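Local atomic coordinates of pirin-like protein YHAK (Escherichia coli, PDB entry 2VEC), a protein that is a cytoplasmic, monomeric bicupin of the pirin family that lacks quercetin 2,3-dioxygenase activity and belongs to a redox-sensitive enterobacterial subclass. Residues 165-170 and 176-181; 183-188 and 195-200; 96-99 and 105-108; 158-163 and 246-251. One frame throughout, in Å; residues are numbered along the deposited sequence.

Interactions 1, 2 and 4 all reach one mixed sheet of the C-terminal cupin half, while interaction 3 is a hairpin in the N-terminal, pirin half. Strand 183-189 is the common element. Strand 163-168 of interaction 1 lies on one side of it, and strand 247-254 of interaction 4 on the other. Interactions 2 and 4 are closest, with centres about 9 Å apart. Interactions 1 and 2 follow at about 13 Å, joined by backbone bonds between Leu-184 and the pair Ile-166 and Ala-167. Interaction 1 touches interaction 4 where Ile-166 CG2 packs 3.7 Å from Leu-158 CD2. Interaction 3 stands about 27 Å from interaction 2, centre to centre.

Interaction 1: 165-170 and 176-181; sequences LIASPE and LQLRQQ
Pro-169 lays the CB-CG side of its ring across the amide of Gln-181, the two side chains meeting at about a right angle. Pro-169 CB is 3.6 Å from Gln-181 OE1, and Pro-169 CG is equally close to Gln-181 NE2. The Gln-181 chain starts out away from 165-170 and bends at its second torsion (chi2 -53°), which brings the amide back to the proline. An apolar contact lies further along. Leu-178 sets CG and CD1 against the methyl of Ala-167, with CD1 3.7 Å from Ala-167 CB. Leu-176 CB meets the same methyl at 3.9 Å.

The backbones pair as parallel strands, Ala-167 with Leu-176 and Ser-168 with Gln-177. Three hydrogen bonds hold them. Leu-176 N donates to Ile-166 O. Ser-168 N donates to Leu-176 O at 2.9 Å. Leu-178 N reaches Ser-168 O at 2.7 Å, and this bond is nearly straight (172° at the hydrogen). The hydroxyl of Ser-168 turns to Ser-175, just before the second segment.

Strand 163-168 has a classic beta bulge, where two residues, Ile-166 and Ala-167, stand opposite the single Leu-184. That strand has the short parallel strand 176-177 on one side and the antiparallel strand 183-189 on the other. The short strand is the outermost one of this sheet within the chain. Leu-176 also packs on Ala-113, and Leu-178 on Leu-115, both of strand 112-116. The edge of the C-terminal cupin sheet is therefore packed against a strand of the N-terminal half.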
loop_
_atom_site.group_PDB
_atom_site.type_symbol
_atom_site.label_atom_id
_atom_site.label_comp_id
_atom_site.label_asym_id
_atom_site.label_seq_id
_atom_site.Cartn_x
_atom_site.Cartn_y
_atom_site.Cartn_z
ATOM N N LEU A 165 9.562 -5.886 -4.634
ATOM C CA LEU A 165 8.230 -6.243 -5.107
ATOM C C LEU A 165 7.548 -6.952 -3.940
ATOM O O LEU A 165 8.015 -8.014 -3.491
ATOM C CB LEU A 165 8.371 -7.168 -6.332
ATOM C CG LEU A 165 7.073 -7.767 -6.856
ATOM C CD1 LEU A 165 6.205 -6.651 -7.523
ATOM C CD2 LEU A 165 7.386 -8.871 -7.822
ATOM N N ILE A 166 6.490 -6.354 -3.388
ATOM C CA ILE A 166 5.904 -6.908 -2.177
ATOM C C ILE A 166 4.568 -7.584 -2.466
ATOM O O ILE A 166 4.024 -8.291 -1.606
ATOM C CB ILE A 166 5.815 -5.861 -1.030
ATOM C CG1 ILE A 166 4.831 -4.709 -1.382
ATOM C CG2 ILE A 166 7.234 -5.352 -0.649
ATOM C CD1 ILE A 166 4.394 -3.842 -0.142
ATOM N N ALA A 167 4.017 -7.373 -3.666
ATOM C CA ALA A 167 2.813 -8.126 -4.055
ATOM C C ALA A 167 2.719 -8.213 -5.569
ATOM O O ALA A 167 3.073 -7.247 -6.259
ATOM C CB ALA A 167 1.554 -7.456 -3.461
ATOM N N SER A 168 2.226 -9.344 -6.084
ATOM C CA SER A 168 2.112 -9.534 -7.505
ATOM C C SER A 168 1.081 -10.636 -7.783
ATOM O O SER A 168 0.631 -11.331 -6.845
ATOM C CB SER A 168 3.467 -9.965 -8.054
ATOM O OG SER A 168 3.901 -11.175 -7.410
ATOM N N PRO A 169 0.681 -10.782 -9.058
ATOM C CA PRO A 169 -0.341 -11.745 -9.448
ATOM C C PRO A 169 0.037 -13.190 -9.113
ATOM O O PRO A 169 -0.854 -13.991 -8.791
ATOM C CB PRO A 169 -0.474 -11.534 -10.969
ATOM C CG PRO A 169 -0.059 -10.131 -11.178
ATOM C CD PRO A 169 1.094 -9.933 -10.189
ATOM N N GLU A 170 1.330 -13.514 -9.179
ATOM C CA GLU A 170 1.764 -14.887 -8.961
ATOM C C GLU A 170 2.685 -15.054 -7.765
ATOM O O GLU A 170 3.178 -16.157 -7.536
ATOM C CB GLU A 170 2.450 -15.451 -10.217
ATOM C CG GLU A 170 1.555 -15.455 -11.444
ATOM C CD GLU A 170 0.207 -16.174 -11.242
ATOM O OE1 GLU A 170 0.166 -17.240 -10.597
ATOM O OE2 GLU A 170 -0.823 -15.662 -11.741
ATOM N N LEU A 176 3.781 -11.240 -1.826
ATOM C CA LEU A 176 2.368 -11.586 -1.548
ATOM C C LEU A 176 1.678 -11.900 -2.863
ATOM O O LEU A 176 1.904 -11.224 -3.870
ATOM C CB LEU A 176 1.620 -10.401 -0.902
ATOM C CG LEU A 176 2.160 -9.931 0.474
ATOM C CD1 LEU A 176 1.700 -8.461 0.792
ATOM C CD2 LEU A 176 1.793 -10.912 1.653
ATOM N N GLN A 177 0.838 -12.917 -2.862
ATOM C CA GLN A 177 0.131 -13.280 -4.105
ATOM C C GLN A 177 -1.207 -12.553 -4.128
ATOM O O GLN A 177 -2.035 -12.753 -3.245
ATOM C CB GLN A 177 -0.079 -14.779 -4.157
ATOM C CG GLN A 177 -0.879 -15.228 -5.355
ATOM C CD GLN A 177 -0.951 -16.732 -5.386
ATOM O OE1 GLN A 177 0.064 -17.392 -5.537
ATOM N NE2 GLN A 177 -2.136 -17.279 -5.152
ATOM N N LEU A 178 -1.442 -11.756 -5.166
ATOM C CA LEU A 178 -2.723 -11.057 -5.337
ATOM C C LEU A 178 -3.634 -11.778 -6.322
ATOM O O LEU A 178 -3.164 -12.446 -7.252
ATOM C CB LEU A 178 -2.460 -9.643 -5.852
ATOM C CG LEU A 178 -1.617 -8.730 -4.949
ATOM C CD1 LEU A 178 -1.386 -7.390 -5.731
ATOM C CD2 LEU A 178 -2.305 -8.468 -3.640
ATOM N N ARG A 179 -4.944 -11.638 -6.146
ATOM C CA ARG A 179 -5.872 -12.124 -7.161
ATOM C C ARG A 179 -6.330 -10.983 -8.092
ATOM O O ARG A 179 -7.318 -11.134 -8.815
ATOM C CB ARG A 179 -7.062 -12.842 -6.516
ATOM C CG ARG A 179 -7.812 -12.042 -5.487
ATOM C CD ARG A 179 -8.987 -12.835 -5.013
ATOM N NE ARG A 179 -9.606 -12.205 -3.857
ATOM C CZ ARG A 179 -10.569 -12.755 -3.128
ATOM N NH1 ARG A 179 -11.079 -13.971 -3.440
ATOM N NH2 ARG A 179 -11.035 -12.062 -2.088
ATOM N N GLN A 180 -5.594 -9.870 -8.053
ATOM C CA GLN A 180 -5.669 -8.780 -9.048
ATOM C C GLN A 180 -4.393 -8.789 -9.876
ATOM O O GLN A 180 -3.358 -9.283 -9.407
ATOM C CB GLN A 180 -5.749 -7.396 -8.385
ATOM C CG GLN A 180 -6.981 -7.197 -7.514
ATOM C CD GLN A 180 -6.842 -7.849 -6.107
ATOM O OE1 GLN A 180 -5.746 -8.096 -5.624
ATOM N NE2 GLN A 180 -7.974 -8.132 -5.477
ATOM N N GLN A 181 -4.461 -8.211 -11.084
ATOM C CA GLN A 181 -3.280 -8.061 -11.961
ATOM C C GLN A 181 -2.521 -6.788 -11.598
ATOM O O GLN A 181 -2.468 -5.817 -12.365
ATOM C CB GLN A 181 -3.695 -8.021 -13.439
ATOM C CG GLN A 181 -4.094 -9.342 -14.005
ATOM C CD GLN A 181 -3.050 -10.426 -13.802
ATOM O OE1 GLN A 181 -3.331 -11.435 -13.165
ATOM N NE2 GLN A 181 -1.821 -10.208 -14.331
#

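Interaction 2: 183-188 and 195-200; sequences WLHHIV and ANFQLH
The touching parts of the two segments run almost antiparallel, 169° apart end to end, but even the CA atoms of Trp-183 and His-200 are 7.9 Å apart, and side chains fill the gap. At one end the imidazole of His-200 stacks face to face on the six-membered ring of Trp-183. The centroids are 3.7 Å apart and the planes differ by 15°. His-200 CB also lies over that ring, in a CH-pi contact. His-200 ND1 sits above the indole, 3.3 Å from Trp-183 CD2.

In the middle, Phe-197 turns an edge to the face of His-185, a T-shaped pair with planes at 65°. Its CD1 lies over the centre of the imidazole. The far end of the same phenyl ring meets Ile-187, with Phe-197 CZ 3.4 Å from Ile-187 CG1.

A water links the segments. It lies in the plane of the His-185 ring, 2.8 Å from His-185 NE2, and donates to Gln-198 O. Leu-241 touches both Ile-187 and Phe-197 from strand 238-243, and Gln-163 also packs on Phe-197. Strand 183-189 lies in the mixed sheet with 163-168 and 247-254, and strand 194-198 in the antiparallel sheet with 238-243. Apolar and aromatic side chains filling the space between two facing sheets are characteristic of the cupin beta-barrel.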
loop_
_atom_site.group_PDB
_atom_site.type_symbol
_atom_site.label_atom_id
_atom_site.label_comp_id
_atom_site.label_asym_id
_atom_site.label_seq_id
_atom_site.Cartn_x
_atom_site.Cartn_y
_atom_site.Cartn_z
ATOM N N TRP A 183 0.963 -5.024 -9.486
ATOM C CA TRP A 183 2.315 -5.265 -8.925
ATOM C C TRP A 183 2.582 -4.117 -7.987
ATOM O O TRP A 183 2.438 -2.955 -8.375
ATOM C CB TRP A 183 3.416 -5.331 -9.998
ATOM C CG TRP A 183 3.433 -6.620 -10.817
ATOM C CD1 TRP A 183 4.330 -7.653 -10.706
ATOM C CD2 TRP A 183 2.559 -6.969 -11.891
ATOM N NE1 TRP A 183 4.060 -8.628 -11.637
ATOM C CE2 TRP A 183 2.987 -8.223 -12.393
ATOM C CE3 TRP A 183 1.483 -6.332 -12.512
ATOM C CZ2 TRP A 183 2.342 -8.877 -13.443
ATOM C CZ3 TRP A 183 0.831 -6.990 -13.579
ATOM C CH2 TRP A 183 1.270 -8.250 -14.034
ATOM N N LEU A 184 2.977 -4.437 -6.762
ATOM C CA LEU A 184 3.141 -3.388 -5.731
ATOM C C LEU A 184 4.573 -3.410 -5.271
ATOM O O LEU A 184 5.092 -4.485 -4.925
ATOM C CB LEU A 184 2.260 -3.700 -4.521
ATOM C CG LEU A 184 2.325 -2.748 -3.318
ATOM C CD1 LEU A 184 1.963 -1.276 -3.744
ATOM C CD2 LEU A 184 1.385 -3.184 -2.142
ATOM N N HIS A 185 5.185 -2.233 -5.264
ATOM C CA HIS A 185 6.593 -2.094 -4.918
ATOM C C HIS A 185 6.701 -1.153 -3.730
ATOM O O HIS A 185 6.004 -0.117 -3.681
ATOM C CB HIS A 185 7.390 -1.492 -6.083
ATOM C CG HIS A 185 7.243 -2.247 -7.377
ATOM N ND1 HIS A 185 8.138 -3.217 -7.773
ATOM C CD2 HIS A 185 6.334 -2.146 -8.372
ATOM C CE1 HIS A 185 7.783 -3.695 -8.952
ATOM N NE2 HIS A 185 6.689 -3.060 -9.340
ATOM N N HIS A 186 7.599 -1.510 -2.820
ATOM C CA HIS A 186 7.950 -0.697 -1.639
ATOM C C HIS A 186 9.344 -0.161 -1.868
ATOM O O HIS A 186 10.248 -0.927 -2.195
ATOM C CB HIS A 186 7.898 -1.553 -0.376
ATOM C CG HIS A 186 8.213 -0.783 0.895
ATOM N ND1 HIS A 186 9.188 -1.183 1.778
ATOM C CD2 HIS A 186 7.659 0.336 1.433
ATOM C CE1 HIS A 186 9.265 -0.323 2.784
ATOM N NE2 HIS A 186 8.326 0.598 2.618
ATOM N N ILE A 187 9.509 1.155 -1.709
ATOM C CA ILE A 187 10.745 1.874 -2.055
ATOM C C ILE A 187 11.350 2.550 -0.838
ATOM O O ILE A 187 10.654 3.223 -0.115
ATOM C CB ILE A 187 10.428 2.982 -3.144
ATOM C CG1 ILE A 187 10.049 2.313 -4.453
ATOM C CG2 ILE A 187 11.652 3.924 -3.417
ATOM C CD1 ILE A 187 8.552 2.370 -4.774
ATOM N N VAL A 188 12.642 2.357 -0.599
ATOM C CA VAL A 188 13.312 3.017 0.530
ATOM C C VAL A 188 14.599 3.570 -0.038
ATOM O O VAL A 188 15.485 2.792 -0.419
ATOM C CB VAL A 188 13.609 2.020 1.732
ATOM C CG1 VAL A 188 14.223 2.777 2.936
ATOM C CG2 VAL A 188 12.286 1.292 2.161
ATOM N N ALA A 195 15.465 4.769 -8.309
ATOM C CA ALA A 195 15.031 3.388 -8.561
ATOM C C ALA A 195 14.184 3.397 -9.823
ATOM O O ALA A 195 13.338 4.300 -9.999
ATOM C CB ALA A 195 14.220 2.845 -7.378
ATOM N N ASN A 196 14.415 2.416 -10.696
ATOM C CA ASN A 196 13.697 2.334 -11.973
ATOM C C ASN A 196 12.698 1.171 -11.941
ATOM O O ASN A 196 12.972 0.112 -11.331
ATOM C CB ASN A 196 14.707 2.169 -13.144
ATOM C CG ASN A 196 14.015 2.084 -14.515
ATOM O OD1 ASN A 196 13.890 0.992 -15.090
ATOM N ND2 ASN A 196 13.542 3.229 -15.031
ATOM N N PHE A 197 11.562 1.360 -12.615
ATOM C CA PHE A 197 10.455 0.385 -12.637
ATOM C C PHE A 197 9.926 0.223 -14.069
ATOM O O PHE A 197 9.726 1.209 -14.796
ATOM C CB PHE A 197 9.330 0.782 -11.665
ATOM C CG PHE A 197 9.813 1.030 -10.261
ATOM C CD1 PHE A 197 9.774 0.007 -9.309
ATOM C CD2 PHE A 197 10.340 2.264 -9.903
ATOM C CE1 PHE A 197 10.237 0.221 -7.990
ATOM C CE2 PHE A 197 10.824 2.496 -8.603
ATOM C CZ PHE A 197 10.764 1.472 -7.646
ATOM N N GLN A 198 9.710 -1.023 -14.466
ATOM C CA GLN A 198 9.100 -1.357 -15.743
ATOM C C GLN A 198 7.648 -1.703 -15.412
ATOM O O GLN A 198 7.381 -2.547 -14.562
ATOM C CB GLN A 198 9.812 -2.559 -16.390
ATOM C CG GLN A 198 11.226 -2.240 -16.956
ATOM C CD GLN A 198 11.763 -3.252 -17.992
ATOM O OE1 GLN A 198 12.048 -4.416 -17.680
ATOM N NE2 GLN A 198 11.964 -2.777 -19.224
ATOM N N LEU A 199 6.707 -1.048 -16.067
ATOM C CA LEU A 199 5.308 -1.215 -15.728
ATOM C C LEU A 199 4.650 -2.239 -16.645
ATOM O O LEU A 199 4.926 -2.279 -17.866
ATOM C CB LEU A 199 4.589 0.145 -15.797
ATOM C CG LEU A 199 4.696 1.170 -14.642
ATOM C CD1 LEU A 199 3.915 0.728 -13.444
ATOM C CD2 LEU A 199 6.118 1.491 -14.219
ATOM N N HIS A 200 3.848 -3.108 -16.039
ATOM C CA HIS A 200 3.013 -4.071 -16.720
ATOM C C HIS A 200 1.727 -3.433 -17.258
ATOM O O HIS A 200 1.402 -3.597 -18.413
ATOM C CB HIS A 200 2.675 -5.240 -15.801
ATOM C CG HIS A 200 3.860 -6.070 -15.409
ATOM N ND1 HIS A 200 4.556 -5.862 -14.234
ATOM C CD2 HIS A 200 4.490 -7.086 -16.044
ATOM C CE1 HIS A 200 5.551 -6.742 -14.152
ATOM N NE2 HIS A 200 5.517 -7.507 -15.226
HETATM O O HOH W 1 5.740 -3.083 -11.978
#

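Interaction 3: 96-99 and 105-108; sequences AEYR and HVQA
A beta hairpin of the N-terminal cupin half is formed here by strands 95-100 and 105-109. Its strands run antiparallel, at 160°. Ala-96 with Ala-108 and Tyr-98 with Val-106 are the hydrogen-bonded pairs, each closed by two backbone bonds. The shortest is Tyr-98 N to Val-106 O, 2.8 Å. Glu-97 with Gln-107 and Arg-99 with His-105 are the non-hydrogen-bonded pairs between and beyond them.

On the face of Tyr-98 and Val-106 the contact is apolar. Val-106 CG1 meets Tyr-98 CB at 3.9 Å, and Tyr-98 CE2 lies near the methyl of Ala-108. The ring of Tyr-98 lies with its edge near Val-106 O. The hydroxyl of Tyr-98 is hydrogen-bonded to Glu-126. This face is covered by other strands of the half: Leu-114 packs on Tyr-98 and Val-106, and Ile-91 on Tyr-98 and Ala-108. Strand 105-109 is the outermost strand of its four-stranded sheet within the chain.

The other face carries charged and polar groups. Glu-97 extends with CG anti to the backbone N (chi1 174°) and runs alongside His-105 in the same direction. Its two carboxylate oxygens have different partners. Glu-97 OE1 makes a salt bridge to Arg-99 NH2 at 2.8 Å, two residues along the same strand. This bridge probably steadies the carboxylate beside His-105. The carboxylate and imidazole planes stand 78° apart. One water bridges them from the side: it donates to Glu-97 OE2 at 3.3 Å and lies in the ring plane of His-105, 2.7 Å from its ND1.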
loop_
_atom_site.group_PDB
_atom_site.type_symbol
_atom_site.label_atom_id
_atom_site.label_comp_id
_atom_site.label_asym_id
_atom_site.label_seq_id
_atom_site.Cartn_x
_atom_site.Cartn_y
_atom_site.Cartn_z
ATOM N N ALA A 96 -0.433 -5.118 15.733
ATOM C CA ALA A 96 -1.871 -5.215 15.662
ATOM C C ALA A 96 -2.285 -6.657 15.464
ATOM O O ALA A 96 -1.528 -7.455 14.908
ATOM C CB ALA A 96 -2.373 -4.372 14.501
ATOM N N GLU A 97 -3.493 -6.985 15.914
ATOM C CA GLU A 97 -4.095 -8.285 15.614
ATOM C C GLU A 97 -5.337 -8.106 14.725
ATOM O O GLU A 97 -6.112 -7.166 14.913
ATOM C CB GLU A 97 -4.408 -9.058 16.909
ATOM C CG GLU A 97 -5.159 -10.339 16.664
ATOM C CD GLU A 97 -4.975 -11.385 17.726
ATOM O OE1 GLU A 97 -4.978 -11.052 18.935
ATOM O OE2 GLU A 97 -4.853 -12.569 17.340
ATOM N N TYR A 98 -5.500 -9.007 13.753
ATOM C CA TYR A 98 -6.589 -8.946 12.769
ATOM C C TYR A 98 -7.422 -10.195 12.903
ATOM O O TYR A 98 -6.891 -11.289 12.779
ATOM C CB TYR A 98 -6.017 -8.836 11.340
ATOM C CG TYR A 98 -5.280 -7.546 11.197
ATOM C CD1 TYR A 98 -5.940 -6.409 10.766
ATOM C CD2 TYR A 98 -3.949 -7.443 11.590
ATOM C CE1 TYR A 98 -5.274 -5.193 10.698
ATOM C CE2 TYR A 98 -3.271 -6.242 11.504
ATOM C CZ TYR A 98 -3.946 -5.117 11.077
ATOM O OH TYR A 98 -3.297 -3.915 11.007
ATOM N N ARG A 99 -8.710 -10.045 13.197
ATOM C CA ARG A 99 -9.573 -11.210 13.377
ATOM C C ARG A 99 -10.777 -11.132 12.465
ATOM O O ARG A 99 -11.235 -10.040 12.116
ATOM C CB ARG A 99 -10.034 -11.342 14.836
ATOM C CG ARG A 99 -8.896 -11.432 15.831
ATOM C CD ARG A 99 -9.371 -11.822 17.246
ATOM N NE ARG A 99 -8.253 -12.310 18.053
ATOM C CZ ARG A 99 -8.126 -12.114 19.367
ATOM N NH1 ARG A 99 -9.054 -11.427 20.035
ATOM N NH2 ARG A 99 -7.067 -12.597 20.023
ATOM N N HIS A 105 -7.195 -15.582 12.339
ATOM C CA HIS A 105 -6.473 -14.529 13.051
ATOM C C HIS A 105 -5.016 -14.466 12.619
ATOM O O HIS A 105 -4.417 -15.475 12.221
ATOM C CB HIS A 105 -6.561 -14.726 14.561
ATOM C CG HIS A 105 -6.088 -16.071 15.013
ATOM N ND1 HIS A 105 -4.774 -16.323 15.346
ATOM C CD2 HIS A 105 -6.746 -17.247 15.153
ATOM C CE1 HIS A 105 -4.647 -17.594 15.687
ATOM N NE2 HIS A 105 -5.828 -18.177 15.577
ATOM N N VAL A 106 -4.451 -13.262 12.716
ATOM C CA VAL A 106 -3.063 -13.037 12.386
ATOM C C VAL A 106 -2.640 -11.775 13.118
ATOM O O VAL A 106 -3.435 -10.857 13.276
ATOM C CB VAL A 106 -2.880 -12.905 10.836
ATOM C CG1 VAL A 106 -3.705 -11.720 10.262
ATOM C CG2 VAL A 106 -1.404 -12.811 10.454
ATOM N N GLN A 107 -1.393 -11.747 13.566
ATOM C CA GLN A 107 -0.788 -10.556 14.166
ATOM C C GLN A 107 0.248 -9.991 13.204
ATOM O O GLN A 107 0.963 -10.749 12.545
ATOM C CB GLN A 107 -0.047 -10.913 15.459
ATOM C CG GLN A 107 -0.861 -11.585 16.530
ATOM C CD GLN A 107 0.041 -12.025 17.703
ATOM O OE1 GLN A 107 1.059 -11.382 17.984
ATOM N NE2 GLN A 107 -0.316 -13.120 18.362
ATOM N N ALA A 108 0.365 -8.667 13.153
ATOM C CA ALA A 108 1.384 -8.030 12.309
ATOM C C ALA A 108 2.078 -6.895 13.047
ATOM O O ALA A 108 1.403 -6.049 13.584
ATOM C CB ALA A 108 0.763 -7.510 11.034
HETATM O O HOH W 2 -2.748 -14.558 15.812
#

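Interaction 4: 158-163 and 246-251; sequences LNMGKQ and PLRALL
The guanidinium of Arg-248 has the methyl of Met-160 over one face, and Leu-158 CD1 approaches it obliquely. Met-160 CE lies 4.0 Å from Arg-248 NH2 and 4.1 Å from Arg-248 NH1, so it lies over the face, displaced toward the NH1 and NH2 end. Leu-158 CD1 is slightly closer to the group, 3.8 Å from Arg-248 NH2. Both apolar chains cross the arginine at a slant. No hydrogen bond joins the two segments.

Two bends bring these groups together. Met-160 starts off alongside the other segment and folds at its second torsion (chi2 -59°), which carries its methyl to the arginine. Arg-248 leaves strand 247-254 and bends at its third torsion (chi3 63°), which turns the planar end toward the loop. Its NE is hydrogen-bonded to His-186 NE2, and Trp-40 and His-210 also touch the side chain. His-186 packs against Leu-158 and Met-160 as well, and so links the loop and the strand.

The loop has its own internal bond. Asn-159 OD1 accepts from Gly-161 N at 2.9 Å, which makes an Asx turn around Met-160. The loop connects strand 153-157, of a sheet in the N-terminal half, to strand 163-168 of the C-terminal sheet.

The contact is small, burying 96 Å² in all. It puts a methyl group on the flat surface of a probably charged group without taking one of its N-H donors. Arg-248 can therefore pack against Leu-158 and Met-160 while its polar bond to His-186 is kept.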
loop_
_atom_site.group_PDB
_atom_site.type_symbol
_atom_site.label_atom_id
_atom_site.label_comp_id
_atom_site.label_asym_id
_atom_site.label_seq_id
_atom_site.Cartn_x
_atom_site.Cartn_y
_atom_site.Cartn_z
ATOM N N LEU A 158 9.071 -6.870 5.166
ATOM C CA LEU A 158 9.691 -5.860 4.280
ATOM C C LEU A 158 11.194 -5.866 4.447
ATOM O O LEU A 158 11.708 -5.778 5.579
ATOM C CB LEU A 158 9.149 -4.452 4.565
ATOM C CG LEU A 158 7.651 -4.310 4.391
ATOM C CD1 LEU A 158 7.241 -2.905 4.887
ATOM C CD2 LEU A 158 7.284 -4.455 2.921
ATOM N N ASN A 159 11.905 -6.036 3.341
ATOM C CA ASN A 159 13.362 -6.076 3.430
ATOM C C ASN A 159 14.005 -4.694 3.532
ATOM O O ASN A 159 15.160 -4.617 3.948
ATOM C CB ASN A 159 14.041 -6.969 2.372
ATOM C CG ASN A 159 13.950 -6.422 0.940
ATOM O OD1 ASN A 159 13.996 -5.223 0.702
ATOM N ND2 ASN A 159 13.885 -7.338 -0.027
ATOM N N MET A 160 13.255 -3.640 3.165
ATOM C CA MET A 160 13.728 -2.232 3.357
ATOM C C MET A 160 14.903 -1.853 2.430
ATOM O O MET A 160 15.634 -0.885 2.687
ATOM C CB MET A 160 14.099 -1.975 4.833
ATOM C CG MET A 160 12.967 -2.267 5.830
ATOM S SD MET A 160 11.494 -1.258 5.486
ATOM C CE MET A 160 10.425 -1.687 6.839
ATOM N N GLY A 161 15.068 -2.601 1.337
ATOM C CA GLY A 161 16.134 -2.276 0.375
ATOM C C GLY A 161 15.635 -1.145 -0.544
ATOM O O GLY A 161 14.540 -0.610 -0.359
ATOM N N LYS A 162 16.441 -0.781 -1.540
ATOM C CA LYS A 162 16.038 0.309 -2.459
ATOM C C LYS A 162 14.657 0.079 -3.044
ATOM O O LYS A 162 13.823 1.008 -3.057
ATOM C CB LYS A 162 17.043 0.506 -3.583
ATOM C CG LYS A 162 18.434 0.922 -3.121
ATOM C CD LYS A 162 19.333 1.322 -4.316
ATOM C CE LYS A 162 18.641 2.378 -5.232
ATOM N NZ LYS A 162 19.543 2.728 -6.380
ATOM N N GLN A 163 14.395 -1.131 -3.553
ATOM C CA GLN A 163 13.038 -1.454 -4.008
ATOM C C GLN A 163 12.746 -2.913 -3.796
ATOM O O GLN A 163 13.647 -3.751 -3.948
ATOM C CB GLN A 163 12.822 -1.114 -5.490
ATOM C CG GLN A 163 13.829 -1.785 -6.485
ATOM C CD GLN A 163 13.312 -1.613 -7.907
ATOM O OE1 GLN A 163 12.262 -2.191 -8.275
ATOM N NE2 GLN A 163 14.004 -0.798 -8.697
ATOM N N PRO A 246 15.206 11.701 2.544
ATOM C CA PRO A 246 15.047 10.267 2.865
ATOM C C PRO A 246 13.605 9.837 2.617
ATOM O O PRO A 246 12.692 10.564 2.989
ATOM C CB PRO A 246 15.407 10.198 4.349
ATOM C CG PRO A 246 16.357 11.378 4.563
ATOM C CD PRO A 246 15.806 12.469 3.661
ATOM N N LEU A 247 13.392 8.695 1.963
ATOM C CA LEU A 247 12.092 8.408 1.375
ATOM C C LEU A 247 11.612 6.990 1.704
ATOM O O LEU A 247 12.408 6.054 1.697
ATOM C CB LEU A 247 12.219 8.534 -0.142
ATOM C CG LEU A 247 11.013 8.157 -0.994
ATOM C CD1 LEU A 247 9.953 9.244 -0.862
ATOM C CD2 LEU A 247 11.442 7.922 -2.444
ATOM N N ARG A 248 10.318 6.840 1.997
ATOM C CA ARG A 248 9.668 5.542 1.865
ATOM C C ARG A 248 8.462 5.819 0.985
ATOM O O ARG A 248 7.739 6.814 1.216
ATOM C CB ARG A 248 9.235 4.967 3.194
ATOM C CG ARG A 248 10.383 4.333 3.988
ATOM C CD ARG A 248 9.829 3.652 5.224
ATOM N NE ARG A 248 8.914 2.544 4.943
ATOM C CZ ARG A 248 8.405 1.791 5.916
ATOM N NH1 ARG A 248 8.766 2.060 7.187
ATOM N NH2 ARG A 248 7.573 0.801 5.629
ATOM N N ALA A 249 8.250 4.970 -0.021
ATOM C CA ALA A 249 7.166 5.185 -0.953
ATOM C C ALA A 249 6.609 3.863 -1.462
ATOM O O ALA A 249 7.242 2.801 -1.301
ATOM C CB ALA A 249 7.677 6.022 -2.154
ATOM N N LEU A 250 5.487 3.945 -2.157
ATOM C CA LEU A 250 4.949 2.788 -2.858
ATOM C C LEU A 250 4.802 3.169 -4.317
ATOM O O LEU A 250 4.519 4.343 -4.632
ATOM C CB LEU A 250 3.530 2.476 -2.356
ATOM C CG LEU A 250 3.368 2.037 -0.901
ATOM C CD1 LEU A 250 1.879 1.793 -0.558
ATOM C CD2 LEU A 250 4.215 0.797 -0.550
ATOM N N LEU A 251 4.984 2.189 -5.202
ATOM C CA LEU A 251 4.596 2.373 -6.588
ATOM C C LEU A 251 3.688 1.195 -6.871
ATOM O O LEU A 251 4.073 0.015 -6.644
ATOM C CB LEU A 251 5.787 2.351 -7.552
ATOM C CG LEU A 251 5.419 2.650 -9.035
ATOM C CD1 LEU A 251 6.581 3.309 -9.785
ATOM C CD2 LEU A 251 5.051 1.319 -9.744
#